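Local coordinates for quinonprotein alcohol dehydrogenase-like protein (Bacteroides thetaiotaomicron VPI-5482, PDB 4R5O) that is of unknown function but binds calcium ions and joins an immunoglobulin-like beta-sandwich domain to a seven-bladed beta-propeller of the YVTN repeat family, at residues 113-117 with 118-122. Residues are numbered along the deposited sequence; the frame is centred on the assembly and turned at random.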
loop_
_atom_site.group_PDB
_atom_site.type_symbol
_atom_site.label_atom_id
_atom_site.label_comp_id
_atom_site.label_asym_id
_atom_site.label_seq_id
_atom_site.Cartn_x
_atom_site.Cartn_y
_atom_site.Cartn_z
ATOM N N ASN A 113 -0.596 -6.190 -3.466
ATOM C CA ASN A 113 -0.625 -7.656 -3.393
ATOM C C ASN A 113 -1.069 -8.089 -1.990
ATOM O O ASN A 113 -0.738 -7.394 -1.021
ATOM C CB ASN A 113 0.745 -8.222 -3.729
ATOM C CG ASN A 113 1.388 -7.615 -4.943
ATOM O OD1 ASN A 113 1.126 -8.001 -6.076
ATOM N ND2 ASN A 113 2.262 -6.645 -4.729
ATOM N N PHE A 114 -1.828 -9.190 -1.857
ATOM C CA PHE A 114 -2.277 -9.587 -0.523
ATOM C C PHE A 114 -1.758 -10.961 -0.132
ATOM O O PHE A 114 -1.876 -11.902 -0.911
ATOM C CB PHE A 114 -3.808 -9.582 -0.410
ATOM C CG PHE A 114 -4.330 -9.932 0.971
ATOM C CD1 PHE A 114 -4.318 -8.992 1.998
ATOM C CD2 PHE A 114 -4.901 -11.178 1.222
ATOM C CE1 PHE A 114 -4.854 -9.299 3.253
ATOM C CE2 PHE A 114 -5.399 -11.498 2.494
ATOM C CZ PHE A 114 -5.356 -10.564 3.506
ATOM N N TYR A 115 -1.228 -11.078 1.094
ATOM C CA TYR A 115 -0.776 -12.343 1.644
ATOM C C TYR A 115 -1.657 -12.727 2.839
ATOM O O TYR A 115 -1.718 -12.006 3.837
ATOM C CB TYR A 115 0.713 -12.297 2.044
ATOM C CG TYR A 115 1.208 -13.589 2.662
ATOM C CD1 TYR A 115 1.477 -14.708 1.873
ATOM C CD2 TYR A 115 1.404 -13.699 4.034
ATOM C CE1 TYR A 115 1.938 -15.898 2.438
ATOM C CE2 TYR A 115 1.888 -14.879 4.606
ATOM C CZ TYR A 115 2.155 -15.971 3.805
ATOM O OH TYR A 115 2.648 -17.114 4.379
ATOM N N ASP A 116 -2.316 -13.890 2.733
ATOM C CA ASP A 116 -3.184 -14.446 3.764
ATOM C C ASP A 116 -2.330 -15.250 4.769
ATOM O O ASP A 116 -1.764 -16.283 4.408
ATOM C CB ASP A 116 -4.260 -15.311 3.095
ATOM C CG ASP A 116 -5.451 -15.668 3.959
ATOM O OD1 ASP A 116 -5.243 -16.078 5.119
ATOM O OD2 ASP A 116 -6.596 -15.621 3.442
ATOM N N THR A 117 -2.229 -14.771 6.032
ATOM C CA THR A 117 -1.445 -15.445 7.076
ATOM C C THR A 117 -2.143 -16.747 7.562
ATOM O O THR A 117 -1.502 -17.545 8.255
ATOM C CB THR A 117 -1.170 -14.519 8.270
ATOM O OG1 THR A 117 -2.407 -13.994 8.745
ATOM C CG2 THR A 117 -0.214 -13.384 7.933
ATOM N N GLU A 118 -3.418 -16.972 7.190
ATOM C CA GLU A 118 -4.153 -18.176 7.579
ATOM C C GLU A 118 -3.988 -19.260 6.518
ATOM O O GLU A 118 -3.690 -20.406 6.878
ATOM C CB GLU A 118 -5.643 -17.890 7.827
ATOM C CG GLU A 118 -5.919 -17.217 9.161
ATOM C CD GLU A 118 -7.385 -17.039 9.529
ATOM O OE1 GLU A 118 -8.260 -17.149 8.636
ATOM O OE2 GLU A 118 -7.654 -16.753 10.717
ATOM N N LYS A 119 -4.169 -18.902 5.233
ATOM C CA LYS A 119 -4.041 -19.804 4.089
ATOM C C LYS A 119 -2.580 -19.927 3.618
ATOM O O LYS A 119 -2.296 -20.784 2.788
ATOM C CB LYS A 119 -4.910 -19.321 2.909
ATOM C CG LYS A 119 -6.403 -19.182 3.202
ATOM C CD LYS A 119 -7.174 -18.624 2.017
ATOM C CE LYS A 119 -8.654 -18.496 2.303
ATOM N NZ LYS A 119 -9.431 -17.985 1.133
ATOM N N LYS A 120 -1.660 -19.063 4.109
ATOM C CA LYS A 120 -0.240 -18.973 3.680
ATOM C C LYS A 120 -0.184 -18.846 2.140
ATOM O O LYS A 120 0.610 -19.524 1.472
ATOM C CB LYS A 120 0.621 -20.156 4.178
ATOM C CG LYS A 120 0.952 -20.142 5.677
ATOM C CD LYS A 120 2.031 -21.197 6.003
ATOM C CE LYS A 120 2.672 -21.105 7.374
ATOM N NZ LYS A 120 1.752 -21.408 8.490
ATOM N N THR A 121 -1.087 -18.003 1.589
ATOM C CA THR A 121 -1.253 -17.800 0.153
ATOM C C THR A 121 -1.138 -16.327 -0.186
ATOM O O THR A 121 -1.719 -15.481 0.503
ATOM C CB THR A 121 -2.621 -18.372 -0.307
ATOM O OG1 THR A 121 -2.648 -19.773 -0.021
ATOM C CG2 THR A 121 -2.886 -18.162 -1.788
ATOM N N ALA A 122 -0.405 -16.048 -1.285
ATOM C CA ALA A 122 -0.195 -14.733 -1.854
ATOM C C ALA A 122 -1.077 -14.515 -3.057
ATOM O O ALA A 122 -1.199 -15.407 -3.889
ATOM C CB ALA A 122 1.254 -14.568 -2.245
#
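Asp-116 ties the turn at Glu-118 and Lys-119 back to the strand before it, a compact example of a carboxylate organising a tight hairpin loop. One oxygen does the work: OD1 of Asp-116 accepts the backbone N of Glu-118 at 2.9 Å, nearly in line with its own C-O bond, and the N of Lys-119 at 3.0 Å from above the carboxylate plane. With CG anti to the backbone N (chi1 -165°), OD1 is turned toward both amides, and the paired grip should limit the rotation of the carboxylate. OD2 instead lies against the extended chain of Lys-119, 3.4 Å from its CD; NZ stays beyond salt-bridge range at 4.4 Å from OD2, though its charge would probably still favour the carboxylate.

Backbone bonding joins the two strands beside the turn. Asp-116 N donates to Thr-121 O over 2.8 Å, almost straight at 169°, whereas the bonds Asp-116 O receives from the N atoms of Lys-120 and Thr-121 are weak. Thr-121 OG1 also donates to Lys-119 O.

On the face that carries Tyr-115 and Ala-122, CD1 of Tyr-115 meets CB of Ala-122 at 4.1 Å; further out, the tyrosine side chain lies beside that of Lys-120, pointing the same way, with OH 3.5 Å from Lys-120 CA. The hydroxyl is hydrogen-bonded to His-411 on strand 409-416.

Lys-120 and Thr-121 both face Asp-116, forming a G1 beta bulge at the end of a beta hairpin whose strands, 111-116 and 121-123, belong to an antiparallel four-stranded sheet, as in a propeller blade.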